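Local structure of probable zinc protease PqqL (Escherichia coli, 6OFT) at residues A[239-250]-A[428-439]. The protein probably acts as a periplasmic zinc-dependent endopeptidase of the M16 family, of which this chain is the first half. Residues are numbered along the deposited sequence; the frame is centred on the assembly and turned at random.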
ATOM      1  N   GLU A 239     -16.736 -13.265   2.989  1.00 24.79           N
ATOM      2  CA  GLU A 239     -16.876 -14.635   2.492  1.00 23.64           C
ATOM      3  C   GLU A 239     -16.758 -15.498   3.743  1.00 26.19           C
ATOM      4  O   GLU A 239     -15.647 -15.795   4.191  1.00 24.25           O
ATOM      5  CB  GLU A 239     -15.804 -14.991   1.461  1.00 24.80           C
ATOM      6  CG  GLU A 239     -16.089 -16.351   0.842  1.00 32.18           C
ATOM      7  CD  GLU A 239     -15.290 -16.594  -0.408  1.00 49.41           C
ATOM      8  OE1 GLU A 239     -14.219 -17.230  -0.302  1.00 41.46           O
ATOM      9  OE2 GLU A 239     -15.717 -16.121  -1.487  1.00 42.46           O
ATOM     10  N   ASN A 240     -17.912 -15.835   4.337  1.00 23.02           N
ATOM     11  CA  ASN A 240     -18.048 -16.575   5.590  1.00 23.08           C
ATOM     12  C   ASN A 240     -17.831 -18.080   5.418  1.00 26.43           C
ATOM     13  O   ASN A 240     -18.718 -18.893   5.679  1.00 25.09           O
ATOM     14  CB  ASN A 240     -19.392 -16.235   6.245  1.00 23.67           C
ATOM     15  CG  ASN A 240     -19.485 -14.746   6.504  1.00 41.13           C
ATOM     16  OD1 ASN A 240     -18.493 -14.092   6.840  1.00 27.51           O
ATOM     17  ND2 ASN A 240     -20.648 -14.168   6.298  1.00 33.23           N
ATOM     18  N   HIS A 241     -16.612 -18.425   4.994  1.00 23.20           N
ATOM     19  CA  HIS A 241     -16.156 -19.775   4.711  1.00 23.56           C
ATOM     20  C   HIS A 241     -14.672 -19.849   4.984  1.00 26.22           C
ATOM     21  O   HIS A 241     -13.929 -18.930   4.625  1.00 24.46           O
ATOM     22  CB  HIS A 241     -16.396 -20.125   3.225  1.00 24.93           C
ATOM     23  CG  HIS A 241     -17.843 -20.226   2.849  1.00 29.57           C
ATOM     24  ND1 HIS A 241     -18.448 -19.276   2.032  1.00 31.53           N
ATOM     25  CD2 HIS A 241     -18.765 -21.154   3.198  1.00 31.74           C
ATOM     26  CE1 HIS A 241     -19.711 -19.659   1.916  1.00 31.42           C
ATOM     27  NE2 HIS A 241     -19.948 -20.783   2.599  1.00 32.08           N
ATOM     28  N   LEU A 242     -14.263 -20.915   5.618  1.00 23.62           N
ATOM     29  CA  LEU A 242     -12.839 -21.169   5.908  1.00 23.60           C
ATOM     30  C   LEU A 242     -12.218 -21.875   4.700  1.00 26.95           C
ATOM     31  O   LEU A 242     -12.716 -22.937   4.352  1.00 27.27           O
ATOM     32  CB  LEU A 242     -12.750 -22.058   7.143  1.00 23.83           C
ATOM     33  CG  LEU A 242     -11.335 -22.399   7.587  1.00 28.10           C
ATOM     34  CD1 LEU A 242     -10.541 -21.137   7.869  1.00 26.87           C
ATOM     35  CD2 LEU A 242     -11.338 -23.333   8.784  1.00 31.17           C
ATOM     36  N   ARG A 243     -11.173 -21.328   4.129  1.00 22.32           N
ATOM     37  CA  ARG A 243     -10.512 -21.918   2.968  1.00 21.90           C
ATOM     38  C   ARG A 243      -9.129 -22.428   3.290  1.00 25.33           C
ATOM     39  O   ARG A 243      -8.572 -22.098   4.337  1.00 24.64           O
ATOM     40  CB  ARG A 243     -10.464 -20.932   1.788  1.00 20.08           C
ATOM     41  CG  ARG A 243     -11.819 -20.546   1.246  1.00 30.06           C
ATOM     42  CD  ARG A 243     -11.809 -19.059   1.034  1.00 43.57           C
ATOM     43  NE  ARG A 243     -12.477 -18.374   2.121  1.00 41.65           N
ATOM     44  CZ  ARG A 243     -12.305 -17.094   2.434  1.00 47.63           C
ATOM     45  NH1 ARG A 243     -11.464 -16.340   1.740  1.00 36.43           N
ATOM     46  NH2 ARG A 243     -12.964 -16.563   3.446  1.00 26.80           N
ATOM     47  N   PHE A 244      -8.575 -23.260   2.393  1.00 21.02           N
ATOM     48  CA  PHE A 244      -7.260 -23.869   2.583  1.00 20.75           C
ATOM     49  C   PHE A 244      -6.494 -23.839   1.284  1.00 26.19           C
ATOM     50  O   PHE A 244      -7.061 -24.155   0.242  1.00 26.16           O
ATOM     51  CB  PHE A 244      -7.404 -25.332   3.062  1.00 22.37           C
ATOM     52  CG  PHE A 244      -7.961 -25.493   4.455  1.00 23.19           C
ATOM     53  CD1 PHE A 244      -9.335 -25.535   4.673  1.00 24.54           C
ATOM     54  CD2 PHE A 244      -7.114 -25.652   5.545  1.00 24.97           C
ATOM     55  CE1 PHE A 244      -9.852 -25.656   5.959  1.00 24.43           C
ATOM     56  CE2 PHE A 244      -7.632 -25.797   6.836  1.00 27.83           C
ATOM     57  CZ  PHE A 244      -8.999 -25.798   7.034  1.00 25.47           C
ATOM     58  N   ASN A 245      -5.203 -23.494   1.343  1.00 23.24           N
ATOM     59  CA  ASN A 245      -4.349 -23.446   0.152  1.00 23.67           C
ATOM     60  C   ASN A 245      -2.921 -23.900   0.433  1.00 27.36           C
ATOM     61  O   ASN A 245      -2.396 -23.675   1.521  1.00 24.84           O
ATOM     62  CB  ASN A 245      -4.300 -22.015  -0.424  1.00 23.27           C
ATOM     63  CG  ASN A 245      -3.776 -21.948  -1.842  1.00 37.21           C
ATOM     64  OD1 ASN A 245      -3.785 -22.925  -2.578  1.00 29.72           O
ATOM     65  ND2 ASN A 245      -3.300 -20.796  -2.256  1.00 29.82           N
ATOM     66  N   ILE A 246      -2.294 -24.529  -0.558  1.00 25.61           N
ATOM     67  CA  ILE A 246      -0.885 -24.914  -0.492  1.00 25.94           C
ATOM     68  C   ILE A 246      -0.257 -24.325  -1.743  1.00 30.26           C
ATOM     69  O   ILE A 246      -0.748 -24.575  -2.849  1.00 29.05           O
ATOM     70  CB  ILE A 246      -0.603 -26.441  -0.318  1.00 29.53           C
ATOM     71  CG1 ILE A 246      -1.237 -27.013   0.979  1.00 29.10           C
ATOM     72  CG2 ILE A 246       0.920 -26.743  -0.356  1.00 30.33           C
ATOM     73  CD1 ILE A 246      -1.381 -28.620   0.976  1.00 28.81           C
ATOM     74  N   ILE A 247       0.758 -23.456  -1.559  1.00 27.62           N
ATOM     75  CA  ILE A 247       1.470 -22.821  -2.667  1.00 27.39           C
ATOM     76  C   ILE A 247       2.751 -23.598  -2.876  1.00 33.21           C
ATOM     77  O   ILE A 247       3.630 -23.589  -2.014  1.00 31.89           O
ATOM     78  CB  ILE A 247       1.717 -21.294  -2.473  1.00 29.19           C
ATOM     79  CG1 ILE A 247       0.386 -20.544  -2.233  1.00 28.43           C
ATOM     80  CG2 ILE A 247       2.491 -20.709  -3.684  1.00 29.79           C
ATOM     81  CD1 ILE A 247       0.509 -19.133  -1.847  1.00 24.91           C
ATOM     82  N   ASN A 248       2.835 -24.304  -4.004  1.00 32.44           N
ATOM     83  CA  ASN A 248       4.010 -25.086  -4.346  1.00 34.04           C
ATOM     84  C   ASN A 248       4.792 -24.356  -5.454  1.00 40.91           C
ATOM     85  O   ASN A 248       4.324 -24.263  -6.596  1.00 40.92           O
ATOM     86  CB  ASN A 248       3.612 -26.512  -4.765  1.00 35.34           C
ATOM     87  CG  ASN A 248       4.747 -27.518  -4.790  1.00 52.10           C
ATOM     88  OD1 ASN A 248       5.913 -27.200  -5.073  1.00 44.28           O
ATOM     89  ND2 ASN A 248       4.424 -28.772  -4.503  1.00 41.46           N
ATOM     90  N   ASP A 249       5.959 -23.795  -5.092  1.00 38.40           N
ATOM     91  CA  ASP A 249       6.841 -23.082  -6.025  1.00 38.88           C
ATOM     92  C   ASP A 249       8.286 -23.341  -5.636  1.00 44.82           C
ATOM     93  O   ASP A 249       8.729 -22.913  -4.569  1.00 44.42           O
ATOM     94  CB  ASP A 249       6.527 -21.573  -6.064  1.00 39.81           C
ATOM     95  CG  ASP A 249       7.052 -20.796  -7.273  1.00 47.97           C
ATOM     96  OD1 ASP A 249       6.360 -19.864  -7.722  1.00 47.35           O
ATOM     97  OD2 ASP A 249       8.169 -21.110  -7.754  1.00 52.27           O
ATOM     98  N   LYS A 250       9.020 -24.042  -6.513  1.00 44.18           N
ATOM     99  CA  LYS A 250      10.419 -24.436  -6.312  1.00 44.89           C
ATOM    100  C   LYS A 250      11.367 -23.249  -6.163  1.00 48.59           C
ATOM    101  O   LYS A 250      12.412 -23.391  -5.529  1.00 48.79           O
ATOM    102  CB  LYS A 250      10.895 -25.400  -7.414  1.00 48.38           C
ATOM    103  CG  LYS A 250      10.000 -26.629  -7.583  1.00 63.51           C
ATOM    104  CD  LYS A 250      10.784 -27.937  -7.642  1.00 73.41           C
ATOM    105  CE  LYS A 250       9.905 -29.121  -7.980  1.00 84.42           C
ATOM    106  NZ  LYS A 250       8.909 -29.419  -6.911  1.00 93.92           N
ATOM    107  N   GLN A 428     -15.345 -15.625  10.415  1.00 24.26           N
ATOM    108  CA  GLN A 428     -15.544 -16.730   9.454  1.00 23.99           C
ATOM    109  C   GLN A 428     -14.809 -16.500   8.114  1.00 25.56           C
ATOM    110  O   GLN A 428     -14.667 -17.437   7.330  1.00 25.53           O
ATOM    111  CB  GLN A 428     -17.040 -16.915   9.170  1.00 25.79           C
ATOM    112  CG  GLN A 428     -17.927 -17.081  10.395  1.00 40.09           C
ATOM    113  CD  GLN A 428     -19.373 -17.054   9.977  1.00 55.55           C
ATOM    114  OE1 GLN A 428     -19.953 -18.078   9.618  1.00 51.30           O
ATOM    115  NE2 GLN A 428     -19.981 -15.877   9.999  1.00 46.29           N
ATOM    116  N   ASP A 429     -14.367 -15.263   7.848  1.00 19.87           N
ATOM    117  CA  ASP A 429     -13.670 -14.946   6.616  1.00 18.96           C
ATOM    118  C   ASP A 429     -12.179 -15.156   6.815  1.00 22.71           C
ATOM    119  O   ASP A 429     -11.427 -14.233   7.114  1.00 21.76           O
ATOM    120  CB  ASP A 429     -14.071 -13.549   6.080  1.00 19.72           C
ATOM    121  CG  ASP A 429     -13.670 -13.272   4.651  1.00 23.27           C
ATOM    122  OD1 ASP A 429     -14.277 -12.367   4.030  1.00 21.16           O
ATOM    123  OD2 ASP A 429     -12.727 -13.946   4.147  1.00 24.30           O
ATOM    124  N   ALA A 430     -11.807 -16.409   6.644  1.00 21.06           N
ATOM    125  CA  ALA A 430     -10.427 -16.845   6.907  1.00 20.94           C
ATOM    126  C   ALA A 430      -9.902 -17.920   5.956  1.00 25.33           C
ATOM    127  O   ALA A 430     -10.719 -18.577   5.352  1.00 25.26           O
ATOM    128  CB  ALA A 430     -10.289 -17.308   8.328  1.00 21.50           C
ATOM    129  N   PHE A 431      -8.582 -18.050   5.874  1.00 22.16           N
ATOM    130  CA  PHE A 431      -7.968 -19.111   5.095  1.00 22.48           C
ATOM    131  C   PHE A 431      -6.599 -19.511   5.645  1.00 25.24           C
ATOM    132  O   PHE A 431      -5.822 -18.652   6.074  1.00 23.42           O
ATOM    133  CB  PHE A 431      -7.922 -18.802   3.580  1.00 23.50           C
ATOM    134  CG  PHE A 431      -7.004 -17.695   3.119  1.00 24.16           C
ATOM    135  CD1 PHE A 431      -7.483 -16.393   2.950  1.00 26.06           C
ATOM    136  CD2 PHE A 431      -5.682 -17.963   2.771  1.00 25.33           C
ATOM    137  CE1 PHE A 431      -6.646 -15.381   2.469  1.00 26.37           C
ATOM    138  CE2 PHE A 431      -4.838 -16.943   2.312  1.00 27.32           C
ATOM    139  CZ  PHE A 431      -5.331 -15.665   2.142  1.00 25.02           C
ATOM    140  N   TRP A 432      -6.351 -20.807   5.636  1.00 22.20           N
ATOM    141  CA  TRP A 432      -5.057 -21.418   6.016  1.00 22.38           C
ATOM    142  C   TRP A 432      -4.187 -21.507   4.773  1.00 27.94           C
ATOM    143  O   TRP A 432      -4.701 -21.852   3.742  1.00 28.19           O
ATOM    144  CB  TRP A 432      -5.244 -22.806   6.621  1.00 20.92           C
ATOM    145  CG  TRP A 432      -5.727 -22.762   8.028  1.00 21.50           C
ATOM    146  CD1 TRP A 432      -7.005 -22.886   8.443  1.00 24.27           C
ATOM    147  CD2 TRP A 432      -4.938 -22.541   9.202  1.00 21.51           C
ATOM    148  NE1 TRP A 432      -7.063 -22.769   9.792  1.00 24.00           N
ATOM    149  CE2 TRP A 432      -5.818 -22.550  10.291  1.00 25.59           C
ATOM    150  CE3 TRP A 432      -3.581 -22.348   9.440  1.00 22.97           C
ATOM    151  CZ2 TRP A 432      -5.389 -22.369  11.599  1.00 25.20           C
ATOM    152  CZ3 TRP A 432      -3.158 -22.172  10.729  1.00 25.18           C
ATOM    153  CH2 TRP A 432      -4.049 -22.170  11.795  1.00 25.82           C
ATOM    154  N   GLU A 433      -2.922 -21.218   4.896  1.00 24.26           N
ATOM    155  CA  GLU A 433      -2.033 -21.303   3.757  1.00 24.44           C
ATOM    156  C   GLU A 433      -0.665 -21.868   4.114  1.00 27.72           C
ATOM    157  O   GLU A 433      -0.044 -21.433   5.076  1.00 26.61           O
ATOM    158  CB  GLU A 433      -1.888 -19.917   3.117  1.00 25.32           C
ATOM    159  CG  GLU A 433      -1.074 -19.892   1.837  1.00 30.35           C
ATOM    160  CD  GLU A 433      -0.606 -18.489   1.539  1.00 40.62           C
ATOM    161  OE1 GLU A 433      -1.365 -17.745   0.879  1.00 28.12           O
ATOM    162  OE2 GLU A 433       0.495 -18.116   2.000  1.00 32.42           O
ATOM    163  N   GLN A 434      -0.190 -22.808   3.301  1.00 24.80           N
ATOM    164  CA  GLN A 434       1.140 -23.378   3.438  1.00 25.07           C
ATOM    165  C   GLN A 434       1.933 -23.102   2.184  1.00 29.69           C
ATOM    166  O   GLN A 434       1.379 -23.120   1.091  1.00 27.67           O
ATOM    167  CB  GLN A 434       1.098 -24.880   3.731  1.00 26.78           C
ATOM    168  CG  GLN A 434       0.861 -25.170   5.213  1.00 29.67           C
ATOM    169  CD  GLN A 434       0.468 -26.594   5.468  1.00 33.76           C
ATOM    170  OE1 GLN A 434       1.169 -27.347   6.142  1.00 31.86           O
ATOM    171  NE2 GLN A 434      -0.674 -26.992   4.950  1.00 25.71           N
ATOM    172  N   MET A 435       3.231 -22.859   2.343  1.00 27.95           N
ATOM    173  CA  MET A 435       4.139 -22.598   1.231  1.00 27.80           C
ATOM    174  C   MET A 435       5.212 -23.658   1.246  1.00 32.16           C
ATOM    175  O   MET A 435       5.791 -23.921   2.298  1.00 31.04           O
ATOM    176  CB  MET A 435       4.718 -21.184   1.330  1.00 29.63           C
ATOM    177  CG  MET A 435       3.719 -20.124   0.929  1.00 32.67           C
ATOM    178  SD  MET A 435       4.298 -18.429   1.148  1.00 36.61           S
ATOM    179  CE  MET A 435       5.597 -18.337  -0.154  1.00 33.47           C
ATOM    180  N   VAL A 436       5.376 -24.360   0.110  1.00 30.47           N
ATOM    181  CA  VAL A 436       6.337 -25.459  -0.066  1.00 31.40           C
ATOM    182  C   VAL A 436       7.202 -25.230  -1.318  1.00 36.99           C
ATOM    183  O   VAL A 436       6.712 -24.673  -2.304  1.00 35.93           O
ATOM    184  CB  VAL A 436       5.700 -26.876  -0.007  1.00 35.08           C
ATOM    185  CG1 VAL A 436       5.130 -27.155   1.376  1.00 34.91           C
ATOM    186  CG2 VAL A 436       4.631 -27.080  -1.083  1.00 34.62           C
ATOM    187  N   ASN A 437       8.493 -25.605  -1.256  1.00 36.04           N
ATOM    188  CA  ASN A 437       9.407 -25.374  -2.387  1.00 36.88           C
ATOM    189  C   ASN A 437      10.129 -26.635  -2.891  1.00 42.88           C
ATOM    190  O   ASN A 437      10.969 -26.549  -3.785  1.00 43.55           O
ATOM    191  CB  ASN A 437      10.409 -24.248  -2.067  1.00 35.92           C
ATOM    192  CG  ASN A 437      11.287 -24.455  -0.858  1.00 44.87           C
ATOM    193  OD1 ASN A 437      11.390 -25.549  -0.285  1.00 33.62           O
ATOM    194  ND2 ASN A 437      11.945 -23.388  -0.451  1.00 38.29           N
ATOM    195  N   ASN A 438       9.790 -27.797  -2.335  1.00 40.39           N
ATOM    196  CA  ASN A 438      10.340 -29.097  -2.732  1.00 40.97           C
ATOM    197  C   ASN A 438       9.304 -30.161  -2.409  1.00 45.74           C
ATOM    198  O   ASN A 438       8.334 -29.869  -1.697  1.00 43.81           O
ATOM    199  CB  ASN A 438      11.706 -29.377  -2.076  1.00 39.08           C
ATOM    200  CG  ASN A 438      11.680 -29.447  -0.571  1.00 53.44           C
ATOM    201  OD1 ASN A 438      11.276 -30.456   0.021  1.00 49.79           O
ATOM    202  ND2 ASN A 438      12.124 -28.387   0.082  1.00 39.36           N
ATOM    203  N   GLU A 439       9.499 -31.388  -2.921  1.00 44.25           N
ATOM    204  CA  GLU A 439       8.548 -32.470  -2.705  1.00 44.58           C
ATOM    205  C   GLU A 439       8.643 -33.095  -1.306  1.00 47.61           C
ATOM    206  O   GLU A 439       7.700 -33.779  -0.909  1.00 47.39           O
ATOM    207  CB  GLU A 439       8.614 -33.523  -3.834  1.00 47.19           C
ATOM    208  CG  GLU A 439       8.016 -33.021  -5.150  1.00 59.51           C
ATOM    209  CD  GLU A 439       6.708 -32.244  -5.041  1.00 82.99           C
ATOM    210  OE1 GLU A 439       5.658 -32.879  -4.789  1.00 84.72           O
ATOM    211  OE2 GLU A 439       6.737 -30.998  -5.192  1.00 67.07           O
TER
HETATM  212  O   HOH W   1      -2.751 -25.150   3.988  1.00 25.62           O
HETATM  213  O   HOH W   2      -3.491 -18.611  -0.496  1.00 26.22           O
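Arg243 and Phe431 sit side by side, CB against CB, where strand 242-248 joins strand 430-436 in parallel, with 242-248 the outermost strand, within this chain, of the five-stranded mixed sheet in the second domain of this M16 half, away from the predicted zinc site. The backbone ladder runs from Arg243 N on Ala430 O (3.0 Å) to Asp249 N on Val436 O; strand 256-264 flanks 430-436 beyond.

The charged end is built round Arg243. Its NH2 forms a salt bridge with Asp429 OD2 at 2.7 Å, in the guanidinium plane but from above the carboxylate plane, nearly straight (175°); NE and NH2 also grip His241 O side-on. Bends at chi2 and chi3 fold the chain back, placing Glu239 OE1 over one guanidinium face, by charge alone, and Ala430 O over the opposite one. Asp429 OD1 accepts Glu239 N. A leucine here would lack these donors, which would probably leave Asp429 OD2 to Arg262 alone and His241 O without its side-on grip.

Among the aromatics, the Phe244 ring lies nearly parallel to the five-membered ring of Trp432 (15°) but slid aside, Phe244 CE2 3.4 Å from Trp432 CD1; Ile451 of helix 448-459 touches both.

Water links Asn245 ND2 to Glu433 OE1, which also pairs with Arg156. At the far end Lys250 is poorly ordered, its NZ salt bridge to Glu439 OE2 less certain; that oxygen takes Asn248 ND2 on its syn lone pair (3.3 Å).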